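PDB 2X8R: glycosyl hydrolase from Aspergillus fumigatus, which probably cleaves bacterial cell-wall peptidoglycan by hydrolysing the beta-1,4 linkages between N-acetylmuramic acid and N-acetyl-D-glucosamine, acting as a family GH25 lysozyme. Local coordinates for residues T2-F7 against A26-I31; R90-M95 against R205-G210. All blocks are in the same frame, centred on the assembly; numbering follows the deposited sequence.

Contact 1 (T2-F7 against A26-I31)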
loop_
_atom_site.group_PDB
_atom_site.type_symbol
_atom_site.label_atom_id
_atom_site.label_comp_id
_atom_site.label_asym_id
_atom_site.label_seq_id
_atom_site.Cartn_x
_atom_site.Cartn_y
_atom_site.Cartn_z
ATOM N N THR A 2 15.651 2.311 -14.164
ATOM C CA THR A 2 14.874 1.049 -14.386
ATOM C C THR A 2 13.784 0.883 -13.326
ATOM O O THR A 2 13.712 1.683 -12.396
ATOM C CB THR A 2 15.803 -0.233 -14.445
ATOM O OG1 THR A 2 15.065 -1.310 -14.973
ATOM C CG2 THR A 2 16.364 -0.635 -13.103
ATOM N N THR A 3 12.961 -0.154 -13.479
ATOM C CA THR A 3 11.911 -0.453 -12.490
ATOM C C THR A 3 11.908 -1.943 -12.205
ATOM O O THR A 3 12.508 -2.729 -12.956
ATOM C CB THR A 3 10.466 -0.101 -12.969
ATOM O OG1 THR A 3 10.163 -0.785 -14.191
ATOM C CG2 THR A 3 10.288 1.368 -13.151
ATOM N N VAL A 4 11.256 -2.326 -11.113
ATOM C CA VAL A 4 11.036 -3.731 -10.786
ATOM C C VAL A 4 9.530 -3.986 -10.808
ATOM O O VAL A 4 8.735 -3.206 -10.271
ATOM C CB VAL A 4 11.630 -4.072 -9.430
ATOM C CG1 VAL A 4 11.338 -5.504 -9.040
ATOM C CG2 VAL A 4 13.187 -3.825 -9.439
ATOM N N GLN A 5 9.139 -5.064 -11.469
ATOM C CA GLN A 5 7.704 -5.381 -11.584
ATOM C C GLN A 5 7.222 -5.999 -10.282
ATOM O O GLN A 5 7.911 -6.815 -9.645
ATOM C CB GLN A 5 7.463 -6.379 -12.731
ATOM C CG GLN A 5 5.991 -6.844 -12.927
ATOM C CD GLN A 5 5.090 -5.744 -13.484
ATOM O OE1 GLN A 5 4.028 -5.448 -12.923
ATOM N NE2 GLN A 5 5.508 -5.126 -14.592
ATOM N N GLY A 6 6.021 -5.617 -9.892
ATOM C CA GLY A 6 5.332 -6.277 -8.800
ATOM C C GLY A 6 3.841 -6.175 -9.056
ATOM O O GLY A 6 3.400 -5.859 -10.191
ATOM N N PHE A 7 3.072 -6.448 -8.013
ATOM C CA PHE A 7 1.598 -6.428 -8.139
ATOM C C PHE A 7 0.930 -6.356 -6.794
ATOM O O PHE A 7 1.611 -6.416 -5.784
ATOM C CB PHE A 7 1.071 -7.570 -9.042
ATOM C CG PHE A 7 1.250 -9.010 -8.518
ATOM C CD1 PHE A 7 0.143 -9.859 -8.492
ATOM C CD2 PHE A 7 2.497 -9.534 -8.188
ATOM C CE1 PHE A 7 0.247 -11.187 -8.083
ATOM C CE2 PHE A 7 2.652 -10.892 -7.785
ATOM C CZ PHE A 7 1.530 -11.734 -7.749
ATOM N N ALA A 26 7.808 -10.700 -11.826
ATOM C CA ALA A 26 7.260 -10.054 -10.607
ATOM C C ALA A 26 8.200 -10.393 -9.447
ATOM O O ALA A 26 8.587 -11.578 -9.263
ATOM C CB ALA A 26 5.824 -10.545 -10.316
ATOM N N GLN A 27 8.546 -9.390 -8.653
ATOM C CA GLN A 27 9.484 -9.628 -7.553
ATOM C C GLN A 27 8.883 -9.308 -6.218
ATOM O O GLN A 27 9.464 -9.647 -5.180
ATOM C CB GLN A 27 10.756 -8.811 -7.764
ATOM C CG GLN A 27 11.451 -9.086 -9.099
ATOM C CD GLN A 27 12.031 -10.475 -9.180
ATOM O OE1 GLN A 27 12.190 -11.027 -10.281
ATOM N NE2 GLN A 27 12.339 -11.057 -8.043
ATOM N N PHE A 28 7.748 -8.621 -6.239
ATOM C CA PHE A 28 7.104 -8.262 -4.980
ATOM C C PHE A 28 5.616 -8.192 -5.141
ATOM O O PHE A 28 5.081 -7.982 -6.243
ATOM C CB PHE A 28 7.602 -6.889 -4.454
ATOM C CG PHE A 28 7.194 -5.692 -5.322
ATOM C CD1 PHE A 28 6.053 -4.945 -5.000
ATOM C CD2 PHE A 28 7.973 -5.298 -6.412
ATOM C CE1 PHE A 28 5.691 -3.834 -5.789
ATOM C CE2 PHE A 28 7.620 -4.200 -7.218
ATOM C CZ PHE A 28 6.465 -3.461 -6.892
ATOM N N VAL A 29 4.945 -8.320 -4.018
ATOM C CA VAL A 29 3.475 -8.217 -4.029
ATOM C C VAL A 29 2.960 -7.642 -2.704
ATOM O O VAL A 29 3.447 -8.009 -1.631
ATOM C CB VAL A 29 2.846 -9.624 -4.274
ATOM C CG1 VAL A 29 3.235 -10.621 -3.174
ATOM C CG2 VAL A 29 1.327 -9.559 -4.451
ATOM N N MET A 30 1.973 -6.749 -2.811
ATOM C CA MET A 30 1.252 -6.215 -1.651
ATOM C C MET A 30 -0.096 -6.894 -1.592
ATOM O O MET A 30 -0.741 -7.106 -2.622
ATOM C CB MET A 30 1.079 -4.698 -1.745
ATOM C CG MET A 30 2.384 -3.938 -1.627
ATOM S SD MET A 30 3.177 -3.583 -3.180
ATOM C CE MET A 30 2.026 -2.378 -3.849
ATOM N N ILE A 31 -0.491 -7.281 -0.386
ATOM C CA ILE A 31 -1.641 -8.209 -0.217
ATOM C C ILE A 31 -2.618 -7.643 0.789
ATOM O O ILE A 31 -2.210 -7.343 1.898
ATOM C CB ILE A 31 -1.186 -9.618 0.275
ATOM C CG1 ILE A 31 -0.147 -10.214 -0.704
ATOM C CG2 ILE A 31 -2.439 -10.545 0.402
ATOM C CD1 ILE A 31 0.653 -11.387 -0.057
#

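Contact 2 (R90-M95 against R205-G210)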
loop_
_atom_site.group_PDB
_atom_site.type_symbol
_atom_site.label_atom_id
_atom_site.label_comp_id
_atom_site.label_asym_id
_atom_site.label_seq_id
_atom_site.Cartn_x
_atom_site.Cartn_y
_atom_site.Cartn_z
ATOM N N ARG A 90 12.383 -10.542 3.655
ATOM C CA ARG A 90 11.196 -10.969 2.922
ATOM C C ARG A 90 10.053 -9.967 2.869
ATOM O O ARG A 90 9.096 -10.157 2.078
ATOM C CB ARG A 90 10.666 -12.275 3.522
ATOM C CG ARG A 90 11.672 -13.425 3.491
ATOM C CD ARG A 90 12.102 -13.743 2.051
ATOM N NE ARG A 90 10.977 -13.870 1.111
ATOM C CZ ARG A 90 10.478 -15.025 0.649
ATOM N NH1 ARG A 90 10.993 -16.212 1.005
ATOM N NH2 ARG A 90 9.455 -14.988 -0.196
ATOM N N THR A 91 10.164 -8.909 3.687
ATOM C CA THR A 91 8.939 -8.157 4.042
ATOM C C THR A 91 8.973 -6.684 3.628
ATOM O O THR A 91 9.856 -5.952 4.046
ATOM C CB THR A 91 8.597 -8.313 5.558
ATOM O OG1 THR A 91 8.737 -9.680 5.899
ATOM C CG2 THR A 91 7.138 -7.955 5.829
ATOM N N LEU A 92 7.966 -6.260 2.845
ATOM C CA LEU A 92 7.816 -4.835 2.539
ATOM C C LEU A 92 7.139 -4.144 3.732
ATOM O O LEU A 92 6.359 -4.765 4.470
ATOM C CB LEU A 92 6.970 -4.641 1.293
ATOM C CG LEU A 92 7.563 -5.163 -0.027
ATOM C CD1 LEU A 92 6.505 -4.937 -1.142
ATOM C CD2 LEU A 92 8.882 -4.527 -0.348
ATOM N N PRO A 93 7.441 -2.867 3.944
ATOM C CA PRO A 93 6.650 -2.179 4.980
ATOM C C PRO A 93 5.149 -2.181 4.619
ATOM O O PRO A 93 4.799 -2.126 3.422
ATOM C CB PRO A 93 7.167 -0.731 4.938
ATOM C CG PRO A 93 7.930 -0.619 3.654
ATOM C CD PRO A 93 8.330 -1.970 3.185
ATOM N N GLY A 94 4.282 -2.230 5.630
ATOM C CA GLY A 94 2.817 -2.225 5.403
ATOM C C GLY A 94 2.412 -0.995 4.596
ATOM O O GLY A 94 3.032 0.049 4.668
ATOM N N MET A 95 1.331 -1.102 3.829
ATOM C CA MET A 95 0.910 -0.023 2.960
ATOM C C MET A 95 -0.506 0.396 3.393
ATOM O O MET A 95 -1.391 -0.455 3.592
ATOM C CB MET A 95 0.916 -0.507 1.491
ATOM C CG MET A 95 0.250 0.508 0.527
ATOM S SD MET A 95 0.476 -0.089 -1.175
ATOM C CE MET A 95 -1.025 -1.017 -1.428
ATOM N N ARG A 205 15.282 -4.062 -2.302
ATOM C CA ARG A 205 15.687 -4.733 -1.039
ATOM C C ARG A 205 15.936 -3.734 0.126
ATOM O O ARG A 205 15.738 -4.094 1.288
ATOM C CB ARG A 205 16.915 -5.625 -1.275
ATOM C CG ARG A 205 16.563 -6.793 -2.188
ATOM C CD ARG A 205 17.561 -7.982 -2.116
ATOM N NE ARG A 205 17.326 -8.951 -3.188
ATOM C CZ ARG A 205 16.382 -9.895 -3.190
ATOM N NH1 ARG A 205 15.538 -10.043 -2.166
ATOM N NH2 ARG A 205 16.277 -10.713 -4.233
ATOM N N LYS A 206 16.382 -2.514 -0.187
ATOM C CA LYS A 206 16.556 -1.478 0.839
ATOM C C LYS A 206 15.204 -0.973 1.335
ATOM O O LYS A 206 15.047 -0.661 2.519
ATOM C CB LYS A 206 17.360 -0.294 0.313
ATOM C CG LYS A 206 18.854 -0.514 0.133
ATOM C CD LYS A 206 19.509 0.881 -0.042
ATOM C CE LYS A 206 20.923 0.837 -0.592
ATOM N NZ LYS A 206 21.673 -0.327 -0.040
ATOM N N LEU A 207 14.225 -0.875 0.438
ATOM C CA LEU A 207 12.858 -0.538 0.900
ATOM C C LEU A 207 12.412 -1.623 1.894
ATOM O O LEU A 207 11.817 -1.298 2.912
ATOM C CB LEU A 207 11.878 -0.473 -0.285
ATOM C CG LEU A 207 10.382 -0.268 0.052
ATOM C CD1 LEU A 207 10.111 1.089 0.784
ATOM C CD2 LEU A 207 9.549 -0.485 -1.216
ATOM N N ALA A 208 12.680 -2.891 1.582
ATOM C CA ALA A 208 12.296 -4.005 2.498
ATOM C C ALA A 208 13.045 -3.905 3.830
ATOM O O ALA A 208 12.419 -3.968 4.892
ATOM C CB ALA A 208 12.534 -5.384 1.825
ATOM N N SER A 209 14.371 -3.721 3.781
ATOM C CA SER A 209 15.171 -3.751 5.031
ATOM C C SER A 209 15.059 -2.502 5.875
ATOM O O SER A 209 15.226 -2.574 7.115
ATOM C CB SER A 209 16.647 -3.983 4.720
ATOM O OG SER A 209 17.158 -2.843 4.083
ATOM N N GLY A 210 14.822 -1.364 5.218
ATOM C CA GLY A 210 14.953 -0.036 5.858
ATOM C C GLY A 210 16.416 0.321 6.080
ATOM O O GLY A 210 17.284 -0.473 5.712
#

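Contact 1 (T2-F7 against A26-I31)
Strands 3-9 and 26-35 are the parallel pair of a beta-alpha-beta unit in the GH25 barrel, with helix 18-23 between them in sequence, and here Gly-6 meets Phe-28 and Phe-7 meets Val-29. The short strand segments splay by 53°, as neighbours in a twisted barrel sheet can, and three backbone bonds tie them. Gln-27 N donates to Gln-5 O at 2.8 Å and Met-30 N to Phe-7 O at 3.0 Å. The bond from Phe-7 N to Phe-28 O is longer, 3.1 Å, and bent to 141° at the hydrogen. Phe-28 has CG between its own backbone N and carbonyl carbon (chi1 67°), which turns its ring back over the neighbouring strand. There Gly-6 CA sits over one face, 3.5 Å from the ring centroid, in a CH-pi contact. Glycine suits this site because a beta carbon would run into the ring. Val-4 O lies at the edge of the same ring, near its plane, 3.4 Å from Phe-28 CE2. On the face of the sheet that carries Phe-7 and Val-29, the two side chains lie side by side. Val-29 CG2 stands 3.8 Å from the centroid of the Phe-7 ring, almost straight above it, while the small Ala-26 brings CB to 4.1 Å from Phe-7 CE2. Helix 18-23 packs on this face through Phe-18 and Ala-21, whereas Phe-28 touches Leu-204 of helix 201-209. Backbone bonds thus set the strand pairing, and an aromatic ring on each face of the sheet adds dispersion and CH-pi contacts to it.

Contact 2 (R90-M95 against R205-G210)
Thr-91 O comes within 3.3 Å of Ala-208 O, approaching that carbonyl from its side; both are acceptors and no bond joins them, and outside donors grip them. Trp-85 NE1 bonds to Ala-208 O and weakly to Thr-91 O, so one indole N-H serves both segments. Arg-132 gives a hydrogen bond to Leu-207 O and a weak one to Ala-208 O; its positive charge would suit the carbonyl end of helix 201-209. Apolar groups do most of the packing. Ala-208 is small enough to let the backbones close to 4.6 Å between Leu-92 CA and Ala-208 CA, and its CB rests 3.5 Å from Thr-91 O. Leu-207 has CG anti to its backbone N (chi1 174°), which carries CG towards the loop, where its two methyls take different partners. CD1 packs 4.0 Å from Pro-93 CG, the two side chains crossing at about a right angle, and CD2 meets Leu-92 CD2 at 4.2 Å. Pro-93 suits a segment without regular structure, since it has no N-H to satisfy and offers a rigid apolar ring; its CD lies 3.6 Å from Leu-207 O. Beyond the contact the chain finishes at Gly-210, whose phi of 73° is easy for glycine, and Ser-209 OG donates to Gly-210 O at 2.9 Å. Leu-207 also touches Met-135, Pro-158 and Thr-180, at or just before the starts of three further strands. This is a C-terminal helix laid across the end of a beta/alpha barrel where the parallel strands begin, covering its hydrophobic interior.

Overall arrangement
Contact 1 comes first along the chain and closes before contact 2 opens; their centres are 12 Å apart. Contact 1 pairs two strands of the barrel wall, and contact 2 seats helix 201-209 on the loop entering strand 95-97. They meet inside the barrel, where Phe-28 CD1 packs 3.9 Å from Leu-92 CD1; Met-30, modelled in two conformers, adds a contact to Leu-92 in one of them. Helix 201-209 is shared as well, for Val-4 of contact 1 touches Met-201 and Leu-204. The first strand thus helps to wall the apolar interior that the last helix covers. In beta/alpha barrels the active site lies at the opposite end, consistent with the DXE motif that follows Met-95.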